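Local coordinates for possible sortase-like protein (Corynebacterium diphtheriae, PDB 5UUS) that is probably a class E sortase, a cysteine transpeptidase that would cleave sorting signals and attach proteins at the cell surface, at residues I110-R115 with G188-T193; R122-D127 with Q131-E136; T170-A173 with V179-A182. All coordinates share one frame; numbering follows the deposited sequence.

Contact 1. Residues I110-R115 with G188-T193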
ATOM      1  N   ILE A 110      -1.601   6.197   3.716  1.00 40.19           N
ATOM      2  CA  ILE A 110      -1.744   5.970   2.295  1.00 40.06           C
ATOM      3  C   ILE A 110      -3.225   5.579   2.113  1.00 41.67           C
ATOM      4  O   ILE A 110      -3.660   4.569   2.648  1.00 39.69           O
ATOM      5  CB  ILE A 110      -0.836   4.856   1.772  1.00 40.50           C
ATOM      6  CG1 ILE A 110       0.608   4.972   2.349  1.00 44.74           C
ATOM      7  CG2 ILE A 110      -0.923   4.773   0.223  1.00 37.20           C
ATOM      8  CD1 ILE A 110       1.281   6.199   1.968  1.00 53.05           C
ATOM      9  N   VAL A 111      -3.987   6.386   1.383  1.00 43.02           N
ATOM     10  CA  VAL A 111      -5.405   6.113   1.195  1.00 40.94           C
ATOM     11  C   VAL A 111      -5.641   5.510  -0.179  1.00 45.30           C
ATOM     12  O   VAL A 111      -5.147   6.030  -1.180  1.00 43.89           O
ATOM     13  CB  VAL A 111      -6.253   7.381   1.375  1.00 41.58           C
ATOM     14  CG1 VAL A 111      -7.741   7.037   1.233  1.00 41.34           C
ATOM     15  CG2 VAL A 111      -5.979   8.011   2.751  1.00 42.48           C
ATOM     16  N   VAL A 112      -6.367   4.394  -0.215  1.00 40.68           N
ATOM     17  CA  VAL A 112      -6.627   3.675  -1.459  1.00 37.98           C
ATOM     18  C   VAL A 112      -8.131   3.528  -1.668  1.00 45.22           C
ATOM     19  O   VAL A 112      -8.864   3.029  -0.821  1.00 39.94           O
ATOM     20  CB  VAL A 112      -5.946   2.297  -1.469  1.00 40.11           C
ATOM     21  CG1 VAL A 112      -6.074   1.634  -2.837  1.00 36.14           C
ATOM     22  CG2 VAL A 112      -4.465   2.454  -1.122  1.00 38.50           C
ATOM     23  N   GLU A 113      -8.572   3.999  -2.817  1.00 47.46           N
ATOM     24  CA  GLU A 113      -9.959   3.938  -3.194  1.00 40.47           C
ATOM     25  C   GLU A 113     -10.158   2.906  -4.294  1.00 45.92           C
ATOM     26  O   GLU A 113      -9.410   2.900  -5.289  1.00 40.71           O
ATOM     27  CB  GLU A 113     -10.385   5.321  -3.673  1.00 44.20           C
ATOM     28  CG  GLU A 113     -11.779   5.458  -4.102  1.00 47.70           C
ATOM     29  CD  GLU A 113     -12.000   6.771  -4.852  1.00 51.07           C
ATOM     30  OE1 GLU A 113     -11.012   7.526  -5.119  1.00 48.94           O
ATOM     31  OE2 GLU A 113     -13.167   7.033  -5.179  1.00 52.60           O
ATOM     32  N   THR A 114     -11.154   2.033  -4.137  1.00 41.49           N
ATOM     33  CA  THR A 114     -11.597   1.253  -5.284  1.00 39.62           C
ATOM     34  C   THR A 114     -13.005   1.700  -5.694  1.00 36.57           C
ATOM     35  O   THR A 114     -13.582   2.605  -5.091  1.00 40.33           O
ATOM     36  CB  THR A 114     -11.586  -0.259  -4.992  1.00 37.11           C
ATOM     37  OG1 THR A 114     -12.691  -0.588  -4.153  1.00 39.40           O
ATOM     38  CG2 THR A 114     -10.271  -0.674  -4.334  1.00 40.58           C
ATOM     39  N   ARG A 115     -13.575   1.058  -6.701  1.00 39.20           N
ATOM     40  CA  ARG A 115     -14.959   1.391  -7.067  1.00 38.74           C
ATOM     41  C   ARG A 115     -16.009   1.091  -5.959  1.00 44.14           C
ATOM     42  O   ARG A 115     -17.096   1.653  -5.968  1.00 46.40           O
ATOM     43  CB  ARG A 115     -15.320   0.682  -8.360  1.00 41.19           C
ATOM     44  CG  ARG A 115     -14.508   1.209  -9.565  1.00 41.27           C
ATOM     45  CD  ARG A 115     -14.845   0.387 -10.792  1.00 43.98           C
ATOM     46  NE  ARG A 115     -14.132   0.741 -12.017  1.00 55.24           N
ATOM     47  CZ  ARG A 115     -14.339   1.839 -12.753  1.00 55.95           C
ATOM     48  NH1 ARG A 115     -15.220   2.769 -12.380  1.00 48.78           N
ATOM     49  NH2 ARG A 115     -13.632   2.022 -13.868  1.00 57.55           N
ATOM     50  N   GLY A 188      -3.671  -6.650   7.007  1.00 39.19           N
ATOM     51  CA  GLY A 188      -3.551  -6.166   5.660  1.00 38.83           C
ATOM     52  C   GLY A 188      -2.267  -5.346   5.560  1.00 36.95           C
ATOM     53  O   GLY A 188      -2.030  -4.408   6.338  1.00 36.84           O
ATOM     54  N   ILE A 189      -1.441  -5.702   4.585  1.00 36.18           N
ATOM     55  CA  ILE A 189      -0.266  -4.916   4.278  1.00 36.02           C
ATOM     56  C   ILE A 189      -0.391  -4.277   2.905  1.00 36.73           C
ATOM     57  O   ILE A 189      -0.942  -4.883   1.989  1.00 38.85           O
ATOM     58  CB  ILE A 189       0.993  -5.791   4.326  1.00 33.51           C
ATOM     59  CG1 ILE A 189       1.214  -6.245   5.768  1.00 37.17           C
ATOM     60  CG2 ILE A 189       2.240  -4.992   3.824  1.00 36.41           C
ATOM     61  CD1 ILE A 189       1.766  -5.151   6.660  1.00 39.75           C
ATOM     62  N   MET A 190       0.105  -3.044   2.764  1.00 35.83           N
ATOM     63  CA  MET A 190       0.298  -2.485   1.435  1.00 37.26           C
ATOM     64  C   MET A 190       1.812  -2.274   1.201  1.00 44.11           C
ATOM     65  O   MET A 190       2.528  -1.754   2.070  1.00 41.38           O
ATOM     66  CB  MET A 190      -0.459  -1.167   1.258  1.00 37.90           C
ATOM     67  CG  MET A 190      -0.204  -0.509  -0.119  1.00 43.93           C
ATOM     68  SD  MET A 190      -1.111   1.036  -0.348  1.00 40.07           S
ATOM     69  CE  MET A 190      -0.548   1.503  -2.002  1.00 35.86           C
ATOM     70  N   THR A 191       2.285  -2.692   0.036  1.00 35.83           N
ATOM     71  CA  THR A 191       3.702  -2.554  -0.294  1.00 40.31           C
ATOM     72  C   THR A 191       3.877  -1.682  -1.535  1.00 42.37           C
ATOM     73  O   THR A 191       3.201  -1.890  -2.537  1.00 38.60           O
ATOM     74  CB  THR A 191       4.356  -3.940  -0.524  1.00 37.92           C
ATOM     75  OG1 THR A 191       4.211  -4.732   0.670  1.00 36.69           O
ATOM     76  CG2 THR A 191       5.844  -3.802  -0.918  1.00 36.22           C
ATOM     77  N   MET A 192       4.787  -0.712  -1.460  1.00 40.24           N
ATOM     78  CA  MET A 192       5.194   0.074  -2.620  1.00 36.71           C
ATOM     79  C   MET A 192       6.660  -0.196  -2.959  1.00 37.01           C
ATOM     80  O   MET A 192       7.509  -0.149  -2.068  1.00 36.00           O
ATOM     81  CB  MET A 192       4.968   1.570  -2.355  1.00 37.71           C
ATOM     82  CG  MET A 192       3.486   1.920  -2.139  1.00 37.94           C
ATOM     83  SD  MET A 192       3.177   3.581  -1.520  1.00 43.66           S
ATOM     84  CE  MET A 192       3.697   3.381   0.183  1.00 48.61           C
ATOM     85  N   THR A 193       6.940  -0.492  -4.231  1.00 39.10           N
ATOM     86  CA  THR A 193       8.307  -0.750  -4.694  1.00 40.66           C
ATOM     87  C   THR A 193       8.694   0.256  -5.790  1.00 42.22           C
ATOM     88  O   THR A 193       7.864   0.630  -6.631  1.00 38.32           O
ATOM     89  CB  THR A 193       8.461  -2.199  -5.236  1.00 43.57           C
ATOM     90  OG1 THR A 193       7.927  -2.285  -6.566  1.00 36.74           O
ATOM     91  CG2 THR A 193       7.731  -3.237  -4.303  1.00 34.50           C
TER

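Contact 2. Residues R122-D127 with Q131-E136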
ATOM      1  N   ARG A 122      -1.227   2.684   6.950  1.00 42.11           N
ATOM      2  CA  ARG A 122      -0.305   3.597   7.611  1.00 43.76           C
ATOM      3  C   ARG A 122       1.106   3.023   7.617  1.00 43.49           C
ATOM      4  O   ARG A 122       1.309   1.841   7.902  1.00 40.28           O
ATOM      5  CB  ARG A 122      -0.813   3.906   9.008  1.00 43.17           C
ATOM      6  CG  ARG A 122      -2.131   4.667   8.935  1.00 43.62           C
ATOM      7  CD  ARG A 122      -2.289   5.630  10.068  1.00 47.02           C
ATOM      8  NE  ARG A 122      -3.532   6.386   9.953  1.00 48.35           N
ATOM      9  CZ  ARG A 122      -3.590   7.693   9.734  1.00 49.85           C
ATOM     10  NH1 ARG A 122      -2.472   8.415   9.627  1.00 46.85           N
ATOM     11  NH2 ARG A 122      -4.764   8.287   9.647  1.00 48.67           N
ATOM     12  N   VAL A 123       2.065   3.857   7.227  1.00 40.16           N
ATOM     13  CA  VAL A 123       3.453   3.438   7.131  1.00 36.10           C
ATOM     14  C   VAL A 123       3.923   2.839   8.458  1.00 38.00           C
ATOM     15  O   VAL A 123       3.713   3.415   9.547  1.00 37.69           O
ATOM     16  CB  VAL A 123       4.355   4.621   6.709  1.00 40.81           C
ATOM     17  CG1 VAL A 123       5.820   4.207   6.724  1.00 39.72           C
ATOM     18  CG2 VAL A 123       3.947   5.124   5.312  1.00 39.07           C
ATOM     19  N   MET A 124       4.522   1.659   8.376  1.00 35.49           N
ATOM     20  CA  MET A 124       4.968   0.960   9.581  1.00 39.35           C
ATOM     21  C   MET A 124       6.255   1.562  10.153  1.00 40.29           C
ATOM     22  O   MET A 124       6.947   2.290   9.458  1.00 38.25           O
ATOM     23  CB  MET A 124       5.163  -0.523   9.258  1.00 36.51           C
ATOM     24  CG  MET A 124       3.758  -1.262   9.105  1.00 39.18           C
ATOM     25  SD  MET A 124       4.020  -2.927   8.491  1.00 46.31           S
ATOM     26  CE  MET A 124       4.908  -3.692   9.851  1.00 50.63           C
ATOM     27  N   PRO A 125       6.595   1.248  11.409  1.00 39.20           N
ATOM     28  CA  PRO A 125       7.861   1.797  11.947  1.00 43.60           C
ATOM     29  C   PRO A 125       9.108   1.495  11.093  1.00 43.57           C
ATOM     30  O   PRO A 125       9.305   0.371  10.620  1.00 41.72           O
ATOM     31  CB  PRO A 125       7.967   1.130  13.324  1.00 44.74           C
ATOM     32  CG  PRO A 125       6.533   0.866  13.709  1.00 40.51           C
ATOM     33  CD  PRO A 125       5.837   0.494  12.420  1.00 34.40           C
ATOM     34  N   VAL A 126       9.949   2.516  10.913  1.00 40.99           N
ATOM     35  CA  VAL A 126      11.148   2.431  10.096  1.00 39.72           C
ATOM     36  C   VAL A 126      12.425   2.321  10.970  1.00 43.47           C
ATOM     37  O   VAL A 126      12.680   3.180  11.800  1.00 44.69           O
ATOM     38  CB  VAL A 126      11.242   3.668   9.173  1.00 38.80           C
ATOM     39  CG1 VAL A 126      12.507   3.621   8.329  1.00 44.55           C
ATOM     40  CG2 VAL A 126       9.984   3.772   8.289  1.00 41.53           C
ATOM     41  N   ASP A 127      13.178   1.235  10.793  1.00 44.25           N
ATOM     42  CA  ASP A 127      14.500   1.024  11.388  1.00 52.67           C
ATOM     43  C   ASP A 127      14.491   0.814  12.911  1.00 61.21           C
ATOM     44  O   ASP A 127      15.428   0.239  13.463  1.00 69.77           O
ATOM     45  CB  ASP A 127      15.458   2.191  11.050  1.00 49.67           C
ATOM     46  CG  ASP A 127      15.793   2.281   9.571  1.00 53.01           C
ATOM     47  OD1 ASP A 127      15.591   1.290   8.840  1.00 53.82           O
ATOM     48  OD2 ASP A 127      16.277   3.350   9.144  1.00 52.45           O
ATOM     49  N   GLN A 131      11.247  -1.116  22.277  1.00 48.85           N
ATOM     50  CA  GLN A 131      10.389  -0.102  22.868  1.00 54.86           C
ATOM     51  C   GLN A 131      10.078   1.046  21.924  1.00 55.92           C
ATOM     52  O   GLN A 131       8.950   1.541  21.882  1.00 55.10           O
ATOM     53  CB  GLN A 131      11.033   0.449  24.150  1.00 59.58           C
ATOM     54  CG  GLN A 131      10.190   1.515  24.843  1.00 63.79           C
ATOM     55  CD  GLN A 131       8.968   0.939  25.545  1.00 71.12           C
ATOM     56  OE1 GLN A 131       7.825   1.322  25.261  1.00 72.57           O
ATOM     57  NE2 GLN A 131       9.206   0.022  26.474  1.00 76.15           N
ATOM     58  N   GLN A 132      11.072   1.488  21.168  1.00 56.13           N
ATOM     59  CA  GLN A 132      10.829   2.638  20.305  1.00 59.22           C
ATOM     60  C   GLN A 132       9.867   2.291  19.176  1.00 48.37           C
ATOM     61  O   GLN A 132       9.031   3.099  18.794  1.00 49.42           O
ATOM     62  CB  GLN A 132      12.131   3.169  19.732  1.00 62.67           C
ATOM     63  CG  GLN A 132      11.942   4.382  18.846  1.00 71.29           C
ATOM     64  CD  GLN A 132      13.263   4.890  18.322  1.00 80.71           C
ATOM     65  OE1 GLN A 132      14.234   4.139  18.234  1.00 79.33           O
ATOM     66  NE2 GLN A 132      13.314   6.174  17.987  1.00 86.49           N
ATOM     67  N   ARG A 133      10.015   1.088  18.634  1.00 44.79           N
ATOM     68  CA  ARG A 133       9.139   0.585  17.571  1.00 46.88           C
ATOM     69  C   ARG A 133       7.695   0.510  18.074  1.00 48.52           C
ATOM     70  O   ARG A 133       6.747   0.924  17.384  1.00 45.85           O
ATOM     71  CB  ARG A 133       9.643  -0.794  17.107  1.00 43.49           C
ATOM     72  CG  ARG A 133       8.844  -1.500  16.028  1.00 43.47           C
ATOM     73  CD  ARG A 133       9.687  -2.651  15.457  1.00 45.27           C
ATOM     74  NE  ARG A 133       8.932  -3.542  14.581  1.00 46.62           N
ATOM     75  CZ  ARG A 133       8.733  -3.346  13.282  1.00 46.20           C
ATOM     76  NH1 ARG A 133       9.217  -2.259  12.698  1.00 48.89           N
ATOM     77  NH2 ARG A 133       8.024  -4.231  12.557  1.00 44.97           N
ATOM     78  N   TYR A 134       7.544   0.007  19.295  1.00 47.61           N
ATOM     79  CA  TYR A 134       6.241  -0.115  19.921  1.00 52.09           C
ATOM     80  C   TYR A 134       5.589   1.251  20.105  1.00 57.05           C
ATOM     81  O   TYR A 134       4.444   1.468  19.723  1.00 55.93           O
ATOM     82  CB  TYR A 134       6.368  -0.810  21.277  1.00 49.80           C
ATOM     83  CG  TYR A 134       5.034  -1.018  21.968  1.00 55.73           C
ATOM     84  CD1 TYR A 134       4.642  -0.205  23.018  1.00 58.53           C
ATOM     85  CD2 TYR A 134       4.161  -2.023  21.552  1.00 50.88           C
ATOM     86  CE1 TYR A 134       3.431  -0.400  23.649  1.00 60.29           C
ATOM     87  CE2 TYR A 134       2.949  -2.226  22.178  1.00 51.79           C
ATOM     88  CZ  TYR A 134       2.584  -1.409  23.227  1.00 58.42           C
ATOM     89  OH  TYR A 134       1.374  -1.596  23.864  1.00 59.08           O
ATOM     90  N   ASP A 135       6.333   2.170  20.701  1.00 56.04           N
ATOM     91  CA  ASP A 135       5.828   3.505  20.937  1.00 54.25           C
ATOM     92  C   ASP A 135       5.448   4.186  19.626  1.00 50.83           C
ATOM     93  O   ASP A 135       4.453   4.909  19.559  1.00 51.29           O
ATOM     94  CB  ASP A 135       6.866   4.349  21.682  1.00 57.18           C
ATOM     95  CG  ASP A 135       7.154   3.828  23.081  1.00 62.92           C
ATOM     96  OD1 ASP A 135       6.270   3.176  23.690  1.00 62.72           O
ATOM     97  OD2 ASP A 135       8.274   4.093  23.572  1.00 65.29           O
ATOM     98  N   GLU A 136       6.235   3.969  18.583  1.00 49.45           N
ATOM     99  CA  GLU A 136       5.905   4.581  17.298  1.00 48.29           C
ATOM    100  C   GLU A 136       4.638   3.957  16.706  1.00 52.74           C
ATOM    101  O   GLU A 136       3.791   4.656  16.125  1.00 51.27           O
ATOM    102  CB  GLU A 136       7.071   4.457  16.318  1.00 48.87           C
ATOM    103  CG  GLU A 136       8.256   5.329  16.697  1.00 52.65           C
ATOM    104  CD  GLU A 136       9.464   5.109  15.812  1.00 58.95           C
ATOM    105  OE1 GLU A 136       9.416   4.223  14.931  1.00 62.96           O
ATOM    106  OE2 GLU A 136      10.469   5.820  16.010  1.00 64.79           O
TER
HETATM  107  O   HOH W   1      11.278  -0.434  12.545  1.00 50.62           O
HETATM  108  O   HOH W   2      10.050   5.019  12.380  1.00 48.66           O

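Contact 3. Residues T170-A173 with V179-A182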
ATOM      1  N   THR A 170       9.402  -9.668  -0.796  1.00 34.91           N
ATOM      2  CA  THR A 170       8.862  -8.371  -0.386  1.00 35.34           C
ATOM      3  C   THR A 170       7.375  -8.207  -0.704  1.00 33.19           C
ATOM      4  O   THR A 170       6.697  -7.421  -0.044  1.00 34.61           O
ATOM      5  CB  THR A 170       9.604  -7.183  -1.033  1.00 32.92           C
ATOM      6  OG1 THR A 170       9.624  -7.332  -2.453  1.00 39.58           O
ATOM      7  CG2 THR A 170      11.075  -7.103  -0.485  1.00 35.04           C
ATOM      8  N   ILE A 171       6.883  -8.923  -1.714  1.00 40.32           N
ATOM      9  CA  ILE A 171       5.460  -8.822  -2.088  1.00 39.76           C
ATOM     10  C   ILE A 171       4.643 -10.062  -1.650  1.00 42.39           C
ATOM     11  O   ILE A 171       3.461 -10.177  -1.989  1.00 37.19           O
ATOM     12  CB  ILE A 171       5.284  -8.599  -3.630  1.00 32.09           C
ATOM     13  CG1 ILE A 171       5.703  -9.830  -4.426  1.00 43.73           C
ATOM     14  CG2 ILE A 171       6.113  -7.392  -4.129  1.00 33.59           C
ATOM     15  CD1 ILE A 171       5.439  -9.698  -5.931  1.00 46.18           C
ATOM     16  N   SER A 172       5.252 -10.956  -0.865  1.00 40.93           N
ATOM     17  CA  SER A 172       4.539 -12.116  -0.300  1.00 42.99           C
ATOM     18  C   SER A 172       3.476 -11.708   0.702  1.00 40.77           C
ATOM     19  O   SER A 172       3.604 -10.662   1.348  1.00 34.49           O
ATOM     20  CB  SER A 172       5.516 -13.073   0.379  1.00 45.71           C
ATOM     21  OG  SER A 172       6.273 -13.755  -0.600  1.00 48.08           O
ATOM     22  N   ALA A 173       2.437 -12.542   0.835  1.00 42.10           N
ATOM     23  CA  ALA A 173       1.270 -12.228   1.677  1.00 38.73           C
ATOM     24  C   ALA A 173       1.707 -11.773   3.071  1.00 39.05           C
ATOM     25  O   ALA A 173       1.213 -10.798   3.608  1.00 41.55           O
ATOM     26  CB  ALA A 173       0.359 -13.438   1.770  1.00 37.45           C
ATOM     27  N   VAL A 179       5.710 -17.322   3.283  1.00 47.76           N
ATOM     28  CA  VAL A 179       4.254 -17.526   3.305  1.00 48.41           C
ATOM     29  C   VAL A 179       3.592 -16.771   2.172  1.00 57.31           C
ATOM     30  O   VAL A 179       3.480 -15.550   2.239  1.00 59.20           O
ATOM     31  CB  VAL A 179       3.629 -17.063   4.628  1.00 45.96           C
ATOM     32  CG1 VAL A 179       2.157 -17.427   4.665  1.00 53.13           C
ATOM     33  CG2 VAL A 179       4.326 -17.725   5.796  1.00 51.31           C
ATOM     34  N   ILE A 180       3.152 -17.488   1.141  1.00 60.62           N
ATOM     35  CA  ILE A 180       2.621 -16.862  -0.071  1.00 66.88           C
ATOM     36  C   ILE A 180       1.101 -16.741  -0.087  1.00 68.68           C
ATOM     37  O   ILE A 180       0.560 -15.765  -0.606  1.00 77.47           O
ATOM     38  CB  ILE A 180       3.062 -17.636  -1.332  1.00 70.00           C
ATOM     39  CG1 ILE A 180       2.808 -19.140  -1.144  1.00 69.06           C
ATOM     40  CG2 ILE A 180       4.519 -17.310  -1.658  1.00 68.89           C
ATOM     41  CD1 ILE A 180       4.020 -20.014  -1.413  1.00 68.43           C
ATOM     42  N   GLU A 181       0.417 -17.729   0.479  1.00 61.59           N
ATOM     43  CA  GLU A 181      -1.042 -17.703   0.541  1.00 67.73           C
ATOM     44  C   GLU A 181      -1.522 -16.776   1.643  1.00 58.55           C
ATOM     45  O   GLU A 181      -1.001 -16.810   2.754  1.00 58.58           O
ATOM     46  CB  GLU A 181      -1.606 -19.109   0.785  1.00 81.30           C
ATOM     47  CG  GLU A 181      -1.213 -20.131  -0.256  1.00 94.74           C
ATOM     48  CD  GLU A 181      -1.862 -19.858  -1.593  1.00105.15           C
ATOM     49  OE1 GLU A 181      -2.984 -19.298  -1.607  1.00108.19           O
ATOM     50  OE2 GLU A 181      -1.247 -20.199  -2.629  1.00108.05           O
ATOM     51  N   ALA A 182      -2.508 -15.947   1.330  1.00 44.42           N
ATOM     52  CA  ALA A 182      -3.179 -15.139   2.336  1.00 48.08           C
ATOM     53  C   ALA A 182      -3.830 -16.059   3.375  1.00 52.01           C
ATOM     54  O   ALA A 182      -4.299 -17.140   3.039  1.00 54.79           O
ATOM     55  CB  ALA A 182      -4.222 -14.235   1.688  1.00 49.11           C
TER

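Contact 1. Residues I110-R115 with G188-T193
Met190 meets Ile110 and Val112 through the far end of its side chain. With CG anti to the backbone N (chi1 177°) and the chain extended beyond it, the thioether is carried straight across. Met190 SD lies 3.7 Å from Val112 CG2. Ile110 CG2 is 3.8 Å from the same Met190 SD and 4.0 Å from Met190 CE. The Met190 chain runs nearly perpendicular to the isoleucine side chain. Met192 approaches Ile110 tip to tip instead: its bend at chi3 (-74°) brings Met192 CE to 4.1 Å from both CG1 and CD1 of Ile110. The packing is wholly apolar.

All four side chains are buried inside the sortase beta-barrel. The axes of strands 110-114 and 188-193 run at 101° and stay 10.2 Å apart at their closest, so side chains fill the gap between two strands that are not neighbours in the sheet. Tyr121 of strand 117-123 touches both Val112 and Met190, and Phe85 and Val87 lie against the two methionines. Strand 188-193 leads to Cys195, the predicted acyl-thioester nucleophile; the Met192 side chain is about 12 Å from that of His90, the predicted proton donor/acceptor.

Contact 2. Residues R122-D127 with Q131-E136
Glu136 OE1, 3.8 Å from Pro125 CB, is gripped by Ser128 OG and by a water that donates to it at 2.7 Å between the water oxygen and OE1. The same water accepts from Val126 N at 2.9 Å, so it bridges the carboxylate to the backbone beyond the proline. The extended Glu136 chain leaves the helix with CG anti to the carbonyl carbon (chi1 -70°), directed at Pro125.

Arg133 takes the other side of the proline contact. Its chain is extended from CG to NE and crosses the Pro125 side chain at about a right angle, with Arg133 CG 3.9 Å from Pro125 CB. At its end, Pro125 O sits at the edge of the guanidinium, near its plane, and a second water links Pro125 O to Arg133 NH1 through two weak bonds. Met124 CE lies 4.2 Å from Arg133 NH2. The guanidinium is held mainly from outside, with NE bonded to Ile149 O and NH2 to Val157 O; this probably fixes its rotation and sets carbonyl oxygens around much of the positive charge.

The contact folds helix 130-137 back on the chain leaving barrel strand 117-123. Ile149 of helix 143-151 packs on both Met124 and Pro125, Tyr134 reaches Ala146 and Thr150 of that helix, and Met124 touches Met210 of strand 204-216.

Contact 3. Residues T170-A173 with V179-A182
Ala173 puts its methyl group against the returning backbone of Ile180, Glu181 and Ala182, within the long connection between strands 160-163 and 188-193. By its position before the strand that leads to the predicted nucleophile, this connection probably corresponds to the beta6/beta7 loop of the sortase fold. Ala173 CB is 3.3 Å from Ile180 O and 3.8 Å from both Glu181 O and Ala182 N, so one small side chain lies against successive peptide groups where the chain curves around it. Much of the contact is therefore methyl on polar backbone, and it lies at the protein surface.

Ser172 extends the contact on the preceding residue. Ser172 CB rests 3.7 Å from Val179 O. Ser172 OG, placed anti to the carbonyl carbon by chi1 of -73°, comes to 4.1 Å from Ile180 CG2. Ile180 CB points away from 170-173, with CG1 lying between the backbone N and the carbonyl carbon, yet CG2 is the branch that meets the serine.

In the next shell, Asn84 of barrel strand 83-88 positions segment 170-173: its ND2 donates to Ser172 O and, more weakly, to Thr170 O. Asn84 OD1 is bonded in turn to Thr191 OG1, so the same side chain joins the loop to strand 188-193. Outside the two segments, Tyr73 packs on Ile171, and the loop residue Gln77 lies against the same Ala173 that carries the contact. On the returning side, Val179 N bonds to Thr177 OG1, while Val179 O faces back across the contact, 3.5 Å from Ala173 N.

In the fold
From the N terminus, strand 109-114 is the first element to take part, and contact 1 closes only when the chain returns as strand 188-193, a span that encloses the other two contacts. Strand 117-123, the sheet neighbour of 109-114, follows, and contact 2 closes a short turn into helix 130-137. Contact 3 comes later, in series with contact 2, and closes a small loop just before strand 188-193. None of the three spans cross. Contact 1 meets contact 2 where Ile189 CD1 packs 3.7 Å from Met124 SD, and meets contact 3 where Thr191 lies against Thr170. Contacts 2 and 3 stay about 10 Å apart at their nearest atoms.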